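Pngf-ii (Elizabethkingia meningoseptica, PDB 4R4X) acts as a peptide:N-glycosidase, probably hydrolysing the bond that joins an N-linked glycan to asparagine in glycoproteins, as PNGase F does. Local coordinates at residues Phe410-Asp415 against Gly502-Gly507; Val287-Asp292 against Leu380-Thr385; Ala1-Ile6 against Lys152-Leu157; Gly229-Val234 against Asp369-Val374. One frame throughout, in Å; residues are numbered along the deposited sequence.

Overall arrangement
Following the chain from the N terminus, contact 3 comes first: the opening strand pairs with residues 152-157 and closes the N-terminal domain on itself before any other contact opens. Contacts 4 and 2 then cross: 229-234 and 287-292 open them, and 369-374 and 380-385 close them in the same order, so the two intervals overlap without nesting. Contact 4 joins the ends of strands 231-240 and 358-367; contact 2 fixes a loop to the edge strand 378-384. Contact 1 opens afterwards and joins turns that link two sheets. Its Phe-410 packs on Leu-380 and Val-382 of strand 378-384 and on Leu-289, touching contact 2. Contact 3 stands apart, its centre about 70 Å from that of contact 2.

Contact 1 (Phe410-Asp415 against Gly502-Gly507); sequences FILTKD and GNLNAG
Leu-412 and Gly-507 are joined by two backbone hydrogen bonds, from Leu-412 N to Gly-507 O (2.9 Å) and from Gly-507 N to Leu-412 O (2.7 Å), as an antiparallel hydrogen-bonded pair. A third bond ends on a side chain: Ala-506 N donates to Asp-415 OD1 over 2.9 Å, meeting the carboxylate on its anti side and 19° out of its plane. The methyl of Ala-506 lies against two of the acceptors, with CB 3.7 Å from Leu-412 O and 3.8 Å from Asp-415 OD1. On the buried side, Leu-412 CD1 reaches Leu-504 CB at 3.8 Å, the two leucine side chains crossing obliquely. Gly-507 has a phi of 119°, where a side chain would jam against the preceding carbonyl. A chi1 of -68° puts Asp-415 CG anti to its own carbonyl carbon, and from there OD1 meets Ala-506 N. Asp-415 CA also makes a C-H...O approach to Leu-504 O at 3.3 Å. Further out, Leu-504 bonds through its backbone to Leu-416, and Phe-410 to His-509. Two chain passages between sheets thus meet here: one leaves strand 406-412 for strand 416-428, while the other passes from strand 493-504 to strand 507-514. Leu-412 and Phe-410 pack beneath them on Leu-534 of strand 527-537 and on strand 378-384.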
loop_
_atom_site.group_PDB
_atom_site.type_symbol
_atom_site.label_atom_id
_atom_site.label_comp_id
_atom_site.label_asym_id
_atom_site.label_seq_id
_atom_site.Cartn_x
_atom_site.Cartn_y
_atom_site.Cartn_z
ATOM N N PHE A 410 -14.358 -28.264 7.995
ATOM C CA PHE A 410 -13.997 -28.087 6.584
ATOM C C PHE A 410 -13.169 -29.286 6.104
ATOM O O PHE A 410 -12.618 -30.053 6.910
ATOM C CB PHE A 410 -13.201 -26.791 6.376
ATOM C CG PHE A 410 -11.988 -26.683 7.247
ATOM C CD1 PHE A 410 -12.088 -26.158 8.527
ATOM C CD2 PHE A 410 -10.750 -27.130 6.805
ATOM C CE1 PHE A 410 -10.986 -26.067 9.340
ATOM C CE2 PHE A 410 -9.649 -27.052 7.623
ATOM C CZ PHE A 410 -9.770 -26.519 8.893
ATOM N N ILE A 411 -13.064 -29.425 4.797
ATOM C CA ILE A 411 -12.373 -30.569 4.198
ATOM C C ILE A 411 -11.207 -30.107 3.368
ATOM O O ILE A 411 -11.360 -29.260 2.487
ATOM C CB ILE A 411 -13.336 -31.375 3.304
ATOM C CG1 ILE A 411 -14.506 -31.897 4.135
ATOM C CG2 ILE A 411 -12.605 -32.543 2.652
ATOM C CD1 ILE A 411 -15.713 -32.318 3.310
ATOM N N LEU A 412 -10.022 -30.632 3.655
ATOM C CA LEU A 412 -8.852 -30.354 2.824
ATOM C C LEU A 412 -8.665 -31.505 1.851
ATOM O O LEU A 412 -8.717 -32.667 2.265
ATOM C CB LEU A 412 -7.592 -30.232 3.679
ATOM C CG LEU A 412 -7.590 -29.085 4.679
ATOM C CD1 LEU A 412 -6.332 -29.199 5.501
ATOM C CD2 LEU A 412 -7.695 -27.736 3.970
ATOM N N THR A 413 -8.430 -31.191 0.572
ATOM C CA THR A 413 -8.216 -32.248 -0.420
ATOM C C THR A 413 -6.744 -32.610 -0.585
ATOM O O THR A 413 -6.400 -33.603 -1.194
ATOM C CB THR A 413 -8.844 -31.884 -1.776
ATOM O OG1 THR A 413 -8.265 -30.685 -2.281
ATOM C CG2 THR A 413 -10.338 -31.707 -1.633
ATOM N N LYS A 414 -5.867 -31.803 -0.006
ATOM C CA LYS A 414 -4.446 -32.000 -0.129
ATOM C C LYS A 414 -3.810 -31.574 1.194
ATOM O O LYS A 414 -4.308 -30.638 1.825
ATOM C CB LYS A 414 -3.963 -31.136 -1.308
ATOM C CG LYS A 414 -2.464 -30.984 -1.485
ATOM C CD LYS A 414 -1.859 -32.152 -2.252
ATOM C CE LYS A 414 -0.497 -31.795 -2.820
ATOM N NZ LYS A 414 0.270 -33.010 -3.221
ATOM N N ASP A 415 -2.732 -32.257 1.595
ATOM C CA ASP A 415 -1.966 -31.877 2.787
ATOM C C ASP A 415 -1.597 -30.401 2.679
ATOM O O ASP A 415 -1.352 -29.879 1.588
ATOM C CB ASP A 415 -0.642 -32.653 2.928
ATOM C CG ASP A 415 -0.820 -34.155 3.229
ATOM O OD1 ASP A 415 -1.958 -34.656 3.444
ATOM O OD2 ASP A 415 0.238 -34.834 3.257
ATOM N N GLY A 502 0.727 -25.789 12.515
ATOM C CA GLY A 502 1.551 -26.916 12.093
ATOM C C GLY A 502 1.129 -27.360 10.698
ATOM O O GLY A 502 0.418 -26.637 9.997
ATOM N N ASN A 503 1.523 -28.568 10.308
ATOM C CA ASN A 503 1.102 -29.130 9.028
ATOM C C ASN A 503 -0.225 -29.879 9.187
ATOM O O ASN A 503 -0.476 -30.531 10.229
ATOM C CB ASN A 503 2.189 -30.088 8.493
ATOM C CG ASN A 503 3.565 -29.436 8.401
ATOM O OD1 ASN A 503 3.712 -28.242 8.086
ATOM N ND2 ASN A 503 4.582 -30.219 8.687
ATOM N N LEU A 504 -1.092 -29.790 8.185
ATOM C CA LEU A 504 -2.378 -30.434 8.243
ATOM C C LEU A 504 -2.487 -31.506 7.179
ATOM O O LEU A 504 -2.085 -31.285 6.042
ATOM C CB LEU A 504 -3.512 -29.433 8.056
ATOM C CG LEU A 504 -3.565 -28.289 9.082
ATOM C CD1 LEU A 504 -4.688 -27.367 8.694
ATOM C CD2 LEU A 504 -3.745 -28.828 10.491
ATOM N N ASN A 505 -3.011 -32.670 7.575
ATOM C CA ASN A 505 -3.306 -33.752 6.617
ATOM C C ASN A 505 -4.522 -33.434 5.762
ATOM O O ASN A 505 -5.435 -32.756 6.195
ATOM C CB ASN A 505 -3.623 -35.063 7.353
ATOM C CG ASN A 505 -2.405 -35.702 7.948
ATOM O OD1 ASN A 505 -1.280 -35.328 7.622
ATOM N ND2 ASN A 505 -2.615 -36.680 8.851
ATOM N N ALA A 506 -4.564 -33.988 4.563
ATOM C CA ALA A 506 -5.815 -34.005 3.813
ATOM C C ALA A 506 -6.945 -34.675 4.633
ATOM O O ALA A 506 -6.695 -35.564 5.446
ATOM C CB ALA A 506 -5.610 -34.714 2.482
ATOM N N GLY A 507 -8.178 -34.236 4.437
ATOM C CA GLY A 507 -9.311 -34.801 5.163
ATOM C C GLY A 507 -10.010 -33.752 5.998
ATOM O O GLY A 507 -9.797 -32.554 5.815
#

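Contact 2 (Val287-Asp292 against Leu380-Thr385); sequences VALTPD and LPVFNT
Val-287, Ala-288 and Leu-289 lie along the edge of strand 378-384, roughly antiparallel to it. This is the close part of the contact. Asn-384 N donates to Val-287 O (2.8 Å), and Leu-289 N donates to Val-382 O (3.0 Å) from above the carbonyl plane, 37° out of it. The two bonds flank the single bridge between Ala-288 and Phe-383. Val-287 O also has Phe-383 CA close by (3.2 Å), a C-H...O contact; in return Val-287 CB sits 3.3 Å from Asn-384 O. At the other end, Leu-289 CG is anti to its backbone N (chi1 162°), and CD1 comes within 3.9 Å of Leu-380 CD2, the two side chains crossing at about a right angle. The same CD1 is 3.5 Å from Pro-381 O, a carbonyl buried here that has no polar partner in the model. The contact ends after Leu-289. Thr-290 turns away, and the chain runs through Pro-291 to the exposed Asp-292, whose N bonds back to Thr-290 OG1 (3.2 Å) in an ST turn. On the strand's other edge, toward 527-537, Val-382 and Phe-383 form a classic beta bulge facing Gly-532, and the Phe-383 ring packs on Val-406 and Val-408. Asn-384 ND2 bonds to Phe-296 O, and OD1 accepts from Thr-386 N. Two backbone bonds therefore fix the loop to an outermost strand in a largely buried setting, where low access of water would probably strengthen them.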
loop_
_atom_site.group_PDB
_atom_site.type_symbol
_atom_site.label_atom_id
_atom_site.label_comp_id
_atom_site.label_asym_id
_atom_site.label_seq_id
_atom_site.Cartn_x
_atom_site.Cartn_y
_atom_site.Cartn_z
ATOM N N VAL A 287 -21.887 -16.659 9.213
ATOM C CA VAL A 287 -20.652 -16.471 9.974
ATOM C C VAL A 287 -19.659 -17.614 9.840
ATOM O O VAL A 287 -18.505 -17.465 10.261
ATOM C CB VAL A 287 -20.914 -16.208 11.471
ATOM C CG1 VAL A 287 -21.772 -14.981 11.615
ATOM C CG2 VAL A 287 -21.537 -17.414 12.173
ATOM N N ALA A 288 -20.100 -18.731 9.261
ATOM C CA ALA A 288 -19.269 -19.922 9.146
ATOM C C ALA A 288 -19.339 -20.559 7.762
ATOM O O ALA A 288 -20.385 -20.558 7.115
ATOM C CB ALA A 288 -19.678 -20.953 10.197
ATOM N N LEU A 289 -18.213 -21.113 7.319
ATOM C CA LEU A 289 -18.176 -21.847 6.079
ATOM C C LEU A 289 -19.132 -23.046 6.199
ATOM O O LEU A 289 -19.269 -23.622 7.278
ATOM C CB LEU A 289 -16.738 -22.300 5.799
ATOM C CG LEU A 289 -16.386 -23.410 4.821
ATOM C CD1 LEU A 289 -14.894 -23.327 4.547
ATOM C CD2 LEU A 289 -16.760 -24.778 5.356
ATOM N N THR A 290 -19.840 -23.346 5.112
ATOM C CA THR A 290 -20.585 -24.604 5.006
ATOM C C THR A 290 -20.233 -25.221 3.630
ATOM O O THR A 290 -19.558 -24.599 2.822
ATOM C CB THR A 290 -22.109 -24.397 5.126
ATOM O OG1 THR A 290 -22.613 -23.919 3.890
ATOM C CG2 THR A 290 -22.499 -23.426 6.231
ATOM N N PRO A 291 -20.714 -26.436 3.352
ATOM C CA PRO A 291 -20.443 -27.000 2.037
ATOM C C PRO A 291 -20.912 -26.123 0.874
ATOM O O PRO A 291 -20.359 -26.217 -0.213
ATOM C CB PRO A 291 -21.215 -28.335 2.073
ATOM C CG PRO A 291 -21.242 -28.709 3.515
ATOM C CD PRO A 291 -21.452 -27.383 4.214
ATOM N N ASP A 292 -21.913 -25.276 1.117
ATOM C CA ASP A 292 -22.520 -24.442 0.087
ATOM C C ASP A 292 -22.158 -22.954 0.191
ATOM O O ASP A 292 -22.628 -22.151 -0.620
ATOM C CB ASP A 292 -24.049 -24.571 0.172
ATOM C CG ASP A 292 -24.497 -26.016 0.359
ATOM O OD1 ASP A 292 -24.262 -26.802 -0.569
ATOM O OD2 ASP A 292 -25.024 -26.366 1.443
ATOM N N LEU A 380 -8.414 -20.249 2.499
ATOM C CA LEU A 380 -9.791 -20.697 2.734
ATOM C C LEU A 380 -10.406 -19.910 3.884
ATOM O O LEU A 380 -9.961 -20.052 5.031
ATOM C CB LEU A 380 -9.827 -22.171 3.124
ATOM C CG LEU A 380 -11.227 -22.774 3.300
ATOM C CD1 LEU A 380 -11.976 -22.773 1.992
ATOM C CD2 LEU A 380 -11.157 -24.189 3.850
ATOM N N PRO A 381 -11.431 -19.085 3.595
ATOM C CA PRO A 381 -12.146 -18.365 4.651
ATOM C C PRO A 381 -13.019 -19.336 5.444
ATOM O O PRO A 381 -13.850 -20.008 4.847
ATOM C CB PRO A 381 -13.033 -17.384 3.885
ATOM C CG PRO A 381 -13.228 -17.999 2.537
ATOM C CD PRO A 381 -11.961 -18.788 2.250
ATOM N N VAL A 382 -12.817 -19.424 6.756
ATOM C CA VAL A 382 -13.499 -20.429 7.574
ATOM C C VAL A 382 -14.590 -19.835 8.452
ATOM O O VAL A 382 -15.631 -20.444 8.627
ATOM C CB VAL A 382 -12.511 -21.289 8.390
ATOM C CG1 VAL A 382 -11.718 -22.198 7.461
ATOM C CG2 VAL A 382 -11.554 -20.449 9.192
ATOM N N PHE A 383 -14.380 -18.622 8.968
ATOM C CA PHE A 383 -15.432 -17.939 9.698
ATOM C C PHE A 383 -15.253 -16.437 9.641
ATOM O O PHE A 383 -14.158 -15.923 9.384
ATOM C CB PHE A 383 -15.523 -18.396 11.161
ATOM C CG PHE A 383 -14.264 -18.203 11.955
ATOM C CD1 PHE A 383 -14.040 -17.041 12.653
ATOM C CD2 PHE A 383 -13.344 -19.237 12.073
ATOM C CE1 PHE A 383 -12.876 -16.867 13.384
ATOM C CE2 PHE A 383 -12.185 -19.087 12.822
ATOM C CZ PHE A 383 -11.952 -17.894 13.470
ATOM N N ASN A 384 -16.358 -15.747 9.881
ATOM C CA ASN A 384 -16.365 -14.296 10.029
ATOM C C ASN A 384 -17.628 -13.899 10.768
ATOM O O ASN A 384 -18.729 -14.011 10.216
ATOM C CB ASN A 384 -16.319 -13.618 8.672
ATOM C CG ASN A 384 -15.957 -12.146 8.774
ATOM O OD1 ASN A 384 -16.190 -11.487 9.794
ATOM N ND2 ASN A 384 -15.350 -11.630 7.716
ATOM N N THR A 385 -17.470 -13.475 12.020
ATOM C CA THR A 385 -18.599 -13.062 12.823
ATOM C C THR A 385 -18.932 -11.593 12.684
ATOM O O THR A 385 -19.964 -11.173 13.162
ATOM C CB THR A 385 -18.408 -13.356 14.324
ATOM O OG1 THR A 385 -17.415 -12.478 14.884
ATOM C CG2 THR A 385 -18.004 -14.835 14.540
#

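Contact 3 (Ala1-Ile6 against Lys152-Leu157)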
loop_
_atom_site.group_PDB
_atom_site.type_symbol
_atom_site.label_atom_id
_atom_site.label_comp_id
_atom_site.label_asym_id
_atom_site.label_seq_id
_atom_site.Cartn_x
_atom_site.Cartn_y
_atom_site.Cartn_z
ATOM N N ALA A 1 29.164 23.203 -36.477
ATOM C CA ALA A 1 29.113 22.805 -35.046
ATOM C C ALA A 1 29.384 21.314 -34.935
ATOM O O ALA A 1 28.479 20.517 -35.065
ATOM C CB ALA A 1 27.748 23.149 -34.461
ATOM N N GLN A 2 30.638 20.938 -34.718
ATOM C CA GLN A 2 31.006 19.540 -34.593
ATOM C C GLN A 2 30.362 18.929 -33.347
ATOM O O GLN A 2 30.334 19.555 -32.271
ATOM C CB GLN A 2 32.521 19.388 -34.506
ATOM C CG GLN A 2 33.010 17.962 -34.287
ATOM C CD GLN A 2 32.867 17.090 -35.519
ATOM O OE1 GLN A 2 33.372 17.444 -36.574
ATOM N NE2 GLN A 2 32.189 15.934 -35.388
ATOM N N THR A 3 29.855 17.714 -33.522
ATOM C CA THR A 3 29.290 16.926 -32.442
ATOM C C THR A 3 30.283 15.911 -31.916
ATOM O O THR A 3 30.962 15.228 -32.700
ATOM C CB THR A 3 28.020 16.206 -32.928
ATOM O OG1 THR A 3 27.067 17.196 -33.282
ATOM C CG2 THR A 3 27.430 15.305 -31.851
ATOM N N TYR A 4 30.340 15.774 -30.587
ATOM C CA TYR A 4 31.220 14.790 -29.956
ATOM C C TYR A 4 30.448 13.846 -29.057
ATOM O O TYR A 4 29.466 14.223 -28.450
ATOM C CB TYR A 4 32.289 15.470 -29.103
ATOM C CG TYR A 4 33.177 16.403 -29.869
ATOM C CD1 TYR A 4 32.819 17.722 -30.030
ATOM C CD2 TYR A 4 34.374 15.962 -30.429
ATOM C CE1 TYR A 4 33.618 18.597 -30.737
ATOM C CE2 TYR A 4 35.189 16.835 -31.144
ATOM C CZ TYR A 4 34.800 18.147 -31.290
ATOM O OH TYR A 4 35.558 19.051 -31.993
ATOM N N GLU A 5 30.943 12.626 -28.943
ATOM C CA GLU A 5 30.385 11.624 -28.060
ATOM C C GLU A 5 31.433 11.267 -27.040
ATOM O O GLU A 5 32.522 10.834 -27.413
ATOM C CB GLU A 5 30.019 10.392 -28.874
ATOM C CG GLU A 5 29.580 9.193 -28.062
ATOM C CD GLU A 5 28.657 8.281 -28.869
ATOM O OE1 GLU A 5 28.344 8.628 -30.039
ATOM O OE2 GLU A 5 28.246 7.231 -28.343
ATOM N N ILE A 6 31.124 11.472 -25.765
ATOM C CA ILE A 6 32.039 11.148 -24.685
ATOM C C ILE A 6 31.496 10.014 -23.845
ATOM O O ILE A 6 30.334 10.049 -23.405
ATOM C CB ILE A 6 32.282 12.368 -23.768
ATOM C CG1 ILE A 6 32.743 13.580 -24.600
ATOM C CG2 ILE A 6 33.311 12.003 -22.696
ATOM C CD1 ILE A 6 31.618 14.455 -25.116
ATOM N N LYS A 152 35.002 11.132 -29.083
ATOM C CA LYS A 152 35.007 10.916 -30.539
ATOM C C LYS A 152 34.085 11.883 -31.255
ATOM O O LYS A 152 33.011 12.201 -30.746
ATOM C CB LYS A 152 34.520 9.517 -30.906
ATOM C CG LYS A 152 34.905 8.375 -29.995
ATOM C CD LYS A 152 34.184 7.124 -30.500
ATOM C CE LYS A 152 34.278 5.945 -29.534
ATOM N NZ LYS A 152 35.572 5.224 -29.688
ATOM N N LYS A 153 34.498 12.307 -32.451
ATOM C CA LYS A 153 33.671 13.092 -33.356
ATOM C C LYS A 153 32.601 12.222 -34.004
ATOM O O LYS A 153 32.890 11.106 -34.411
ATOM C CB LYS A 153 34.534 13.679 -34.483
ATOM C CG LYS A 153 35.513 14.732 -34.014
ATOM C CD LYS A 153 36.278 15.373 -35.164
ATOM C CE LYS A 153 37.524 16.052 -34.622
ATOM N NZ LYS A 153 38.113 17.019 -35.579
ATOM N N ILE A 154 31.382 12.750 -34.130
ATOM C CA ILE A 154 30.322 12.052 -34.856
ATOM C C ILE A 154 29.571 13.010 -35.756
ATOM O O ILE A 154 29.663 14.230 -35.595
ATOM C CB ILE A 154 29.343 11.305 -33.917
ATOM C CG1 ILE A 154 28.589 12.273 -33.001
ATOM C CG2 ILE A 154 30.099 10.281 -33.078
ATOM C CD1 ILE A 154 27.510 11.620 -32.159
ATOM N N LYS A 155 28.808 12.433 -36.682
ATOM C CA LYS A 155 28.149 13.186 -37.755
ATOM C C LYS A 155 27.104 14.214 -37.298
ATOM O O LYS A 155 26.920 15.250 -37.951
ATOM C CB LYS A 155 27.502 12.207 -38.757
ATOM C CG LYS A 155 28.457 11.739 -39.848
ATOM C CD LYS A 155 27.909 10.580 -40.670
ATOM C CE LYS A 155 26.554 10.883 -41.297
ATOM N NZ LYS A 155 26.551 12.131 -42.115
ATOM N N ALA A 156 26.410 13.922 -36.204
ATOM C CA ALA A 156 25.307 14.769 -35.749
ATOM C C ALA A 156 24.766 14.306 -34.401
ATOM O O ALA A 156 24.958 13.155 -33.998
ATOM C CB ALA A 156 24.187 14.762 -36.778
ATOM N N LEU A 157 24.116 15.214 -33.692
ATOM C CA LEU A 157 23.327 14.834 -32.535
ATOM C C LEU A 157 21.950 14.472 -33.104
ATOM O O LEU A 157 21.177 15.348 -33.482
ATOM C CB LEU A 157 23.260 15.975 -31.519
ATOM C CG LEU A 157 22.764 15.601 -30.110
ATOM C CD1 LEU A 157 23.175 16.653 -29.089
ATOM C CD2 LEU A 157 21.269 15.394 -30.062
HETATM O O HOH W 1 28.955 16.658 -36.113
#
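Thr-3 to Glu-5 run against Lys-152 to Ile-154 as an antiparallel pair, with strand axes 4.5 Å apart at closest approach and N-to-C directions 135° apart. Glu-5 and Lys-152 exchange two backbone bonds. At Thr-3 the pairing opens: Ile-154 N still donates to Thr-3 O (2.9 Å), but a water accepts from Thr-3 N and donates to Ile-154 O. A chi2 of 73° bends the Gln-2 chain at CD, and NE2 donates to Thr-3 O (3.0 Å), so this oxygen is gripped from opposite faces of its carbonyl plane. The aliphatic part of Lys-153 crosses the Gln-2 side chain at about a right angle and lies beside Tyr-4, with CG 3.6 Å from Tyr-4 CE2. On the opposite face from Tyr-4 and Lys-153, Thr-3 CG2 presses on Ile-154 CG1 (3.4 Å), tighter than usual carbon contact, while Ile-154 CD1 reaches Glu-5 OE1 (3.8 Å). Glu-5 OE2 forms a salt bridge with Lys-40, and Thr-3 OG1 is hydrogen-bonded to Asn-28 OD1. The Leu-157 side chain lies about 5 Å from a zinc ion, probably that bound by Glu-52 and Asp-159. Strand 3-12 is hydrogen-bonded along both edges, to 23-27 and 144-154, consistent with the antiparallel beta structure expected of a LolA_LolB-type N-terminal domain.

Contact 4 (Gly229-Val234 against Asp369-Val374); sequences GNTIFV and DQQKIV
Gly-229 to Thr-231 meet Asp-369 to Gln-371 in a mainly polar surface contact just beyond the paired strands 231-240 and 358-367, joining the loop that enters one to the loop that leaves the other. Three hydrogen bonds cross it. Gln-371 N donates to a lone pair of Gly-229 O (2.9 Å), and Asn-230 ND2 donates in its own amide plane to Asp-369 O (3.1 Å). The third is short: Thr-231 OG1 donates a hydrogen bond to Asp-369 OD2 at 2.6 Å, on the anti side of the carboxylate. The Thr-231 methyl, CG2, rests 3.9 Å from Gln-371 CG. Gly-229 has a phi of 117°, which by itself calls for glycine, and its CA passes close to Gln-370, where a CB would be crowded. Gln-371 is itself fixed by its own loop: OE1 accepts from Ile-373 N and Val-374 N (2.7 Å), and NE2 donates to Val-374 O. NE2 also donates to a water that accepts from Gly-229 N and donates to Asn-230 O, which carries the link back across the contact. The chemistry implies a join held by direction-specific bonds more than by apolar burial, and the hydroxyl donor would probably help to stabilise the carboxylate of Asp-369.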
loop_
_atom_site.group_PDB
_atom_site.type_symbol
_atom_site.label_atom_id
_atom_site.label_comp_id
_atom_site.label_asym_id
_atom_site.label_seq_id
_atom_site.Cartn_x
_atom_site.Cartn_y
_atom_site.Cartn_z
ATOM N N GLY A 229 5.766 -13.849 -5.055
ATOM C CA GLY A 229 6.915 -12.977 -4.829
ATOM C C GLY A 229 6.492 -11.509 -4.766
ATOM O O GLY A 229 7.112 -10.701 -4.056
ATOM N N ASN A 230 5.449 -11.163 -5.502
ATOM C CA ASN A 230 4.970 -9.776 -5.499
ATOM C C ASN A 230 4.286 -9.461 -4.163
ATOM O O ASN A 230 3.708 -10.349 -3.514
ATOM C CB ASN A 230 3.942 -9.572 -6.597
ATOM C CG ASN A 230 4.518 -9.493 -8.003
ATOM O OD1 ASN A 230 3.741 -9.323 -8.931
ATOM N ND2 ASN A 230 5.820 -9.619 -8.182
ATOM N N THR A 231 4.319 -8.204 -3.745
ATOM C CA THR A 231 3.614 -7.828 -2.538
ATOM C C THR A 231 2.379 -7.010 -2.887
ATOM O O THR A 231 2.284 -6.408 -3.989
ATOM C CB THR A 231 4.515 -7.075 -1.550
ATOM O OG1 THR A 231 5.095 -5.927 -2.179
ATOM C CG2 THR A 231 5.607 -7.972 -1.041
ATOM N N ILE A 232 1.430 -7.023 -1.959
ATOM C CA ILE A 232 0.124 -6.398 -2.162
ATOM C C ILE A 232 -0.293 -5.646 -0.905
ATOM O O ILE A 232 -0.222 -6.185 0.212
ATOM C CB ILE A 232 -0.983 -7.424 -2.451
ATOM C CG1 ILE A 232 -0.563 -8.482 -3.469
ATOM C CG2 ILE A 232 -2.218 -6.699 -2.953
ATOM C CD1 ILE A 232 -1.468 -9.695 -3.478
ATOM N N PHE A 233 -0.732 -4.410 -1.098
ATOM C CA PHE A 233 -1.162 -3.560 -0.013
ATOM C C PHE A 233 -2.522 -2.947 -0.371
ATOM O O PHE A 233 -2.858 -2.772 -1.554
ATOM C CB PHE A 233 -0.175 -2.400 0.215
ATOM C CG PHE A 233 1.135 -2.800 0.826
ATOM C CD1 PHE A 233 2.086 -3.445 0.088
ATOM C CD2 PHE A 233 1.429 -2.462 2.156
ATOM C CE1 PHE A 233 3.302 -3.799 0.657
ATOM C CE2 PHE A 233 2.646 -2.817 2.737
ATOM C CZ PHE A 233 3.576 -3.499 1.980
ATOM N N VAL A 234 -3.298 -2.631 0.666
ATOM C CA VAL A 234 -4.557 -1.948 0.507
ATOM C C VAL A 234 -4.479 -0.681 1.314
ATOM O O VAL A 234 -4.032 -0.722 2.463
ATOM C CB VAL A 234 -5.752 -2.818 0.944
ATOM C CG1 VAL A 234 -5.605 -3.323 2.382
ATOM C CG2 VAL A 234 -7.053 -2.059 0.767
ATOM N N ASP A 369 7.973 -7.316 -6.388
ATOM C CA ASP A 369 8.964 -7.885 -5.523
ATOM C C ASP A 369 9.182 -9.370 -5.864
ATOM O O ASP A 369 8.457 -9.941 -6.668
ATOM C CB ASP A 369 8.468 -7.758 -4.074
ATOM C CG ASP A 369 8.532 -6.351 -3.568
ATOM O OD1 ASP A 369 9.484 -5.633 -3.962
ATOM O OD2 ASP A 369 7.654 -5.955 -2.757
ATOM N N GLN A 370 10.157 -9.976 -5.207
ATOM C CA GLN A 370 10.403 -11.421 -5.303
ATOM C C GLN A 370 10.618 -11.938 -3.869
ATOM O O GLN A 370 11.589 -12.627 -3.584
ATOM C CB GLN A 370 11.613 -11.712 -6.213
ATOM C CG GLN A 370 11.531 -11.079 -7.617
ATOM C CD GLN A 370 12.871 -10.981 -8.359
ATOM O OE1 GLN A 370 13.928 -10.735 -7.769
ATOM N NE2 GLN A 370 12.821 -11.144 -9.676
ATOM N N GLN A 371 9.703 -11.593 -2.970
ATOM C CA GLN A 371 9.834 -11.955 -1.556
ATOM C C GLN A 371 9.639 -13.459 -1.337
ATOM O O GLN A 371 8.816 -14.090 -2.006
ATOM C CB GLN A 371 8.856 -11.152 -0.677
ATOM C CG GLN A 371 7.392 -11.433 -0.908
ATOM C CD GLN A 371 6.875 -12.694 -0.203
ATOM O OE1 GLN A 371 7.396 -13.124 0.823
ATOM N NE2 GLN A 371 5.824 -13.259 -0.745
ATOM N N LYS A 372 10.370 -13.992 -0.363
ATOM C CA LYS A 372 10.442 -15.439 -0.098
ATOM C C LYS A 372 10.002 -15.749 1.337
ATOM O O LYS A 372 10.332 -16.789 1.879
ATOM C CB LYS A 372 11.884 -15.899 -0.294
ATOM C CG LYS A 372 12.432 -15.671 -1.697
ATOM C CD LYS A 372 11.627 -16.458 -2.720
ATOM C CE LYS A 372 12.459 -16.886 -3.926
ATOM N NZ LYS A 372 12.609 -15.742 -4.867
ATOM N N ILE A 373 9.241 -14.838 1.935
ATOM C CA ILE A 373 8.850 -14.914 3.347
ATOM C C ILE A 373 7.409 -15.364 3.546
ATOM O O ILE A 373 7.123 -16.111 4.492
ATOM C CB ILE A 373 9.078 -13.546 4.031
ATOM C CG1 ILE A 373 10.583 -13.310 4.213
ATOM C CG2 ILE A 373 8.402 -13.470 5.385
ATOM C CD1 ILE A 373 10.976 -11.854 4.119
ATOM N N VAL A 374 6.514 -14.922 2.669
ATOM C CA VAL A 374 5.114 -15.324 2.693
ATOM C C VAL A 374 4.863 -16.258 1.518
ATOM O O VAL A 374 4.845 -15.817 0.360
ATOM C CB VAL A 374 4.200 -14.076 2.601
ATOM C CG1 VAL A 374 2.744 -14.484 2.517
ATOM C CG2 VAL A 374 4.473 -13.170 3.795
HETATM O O HOH W 2 3.986 -12.987 -3.028
#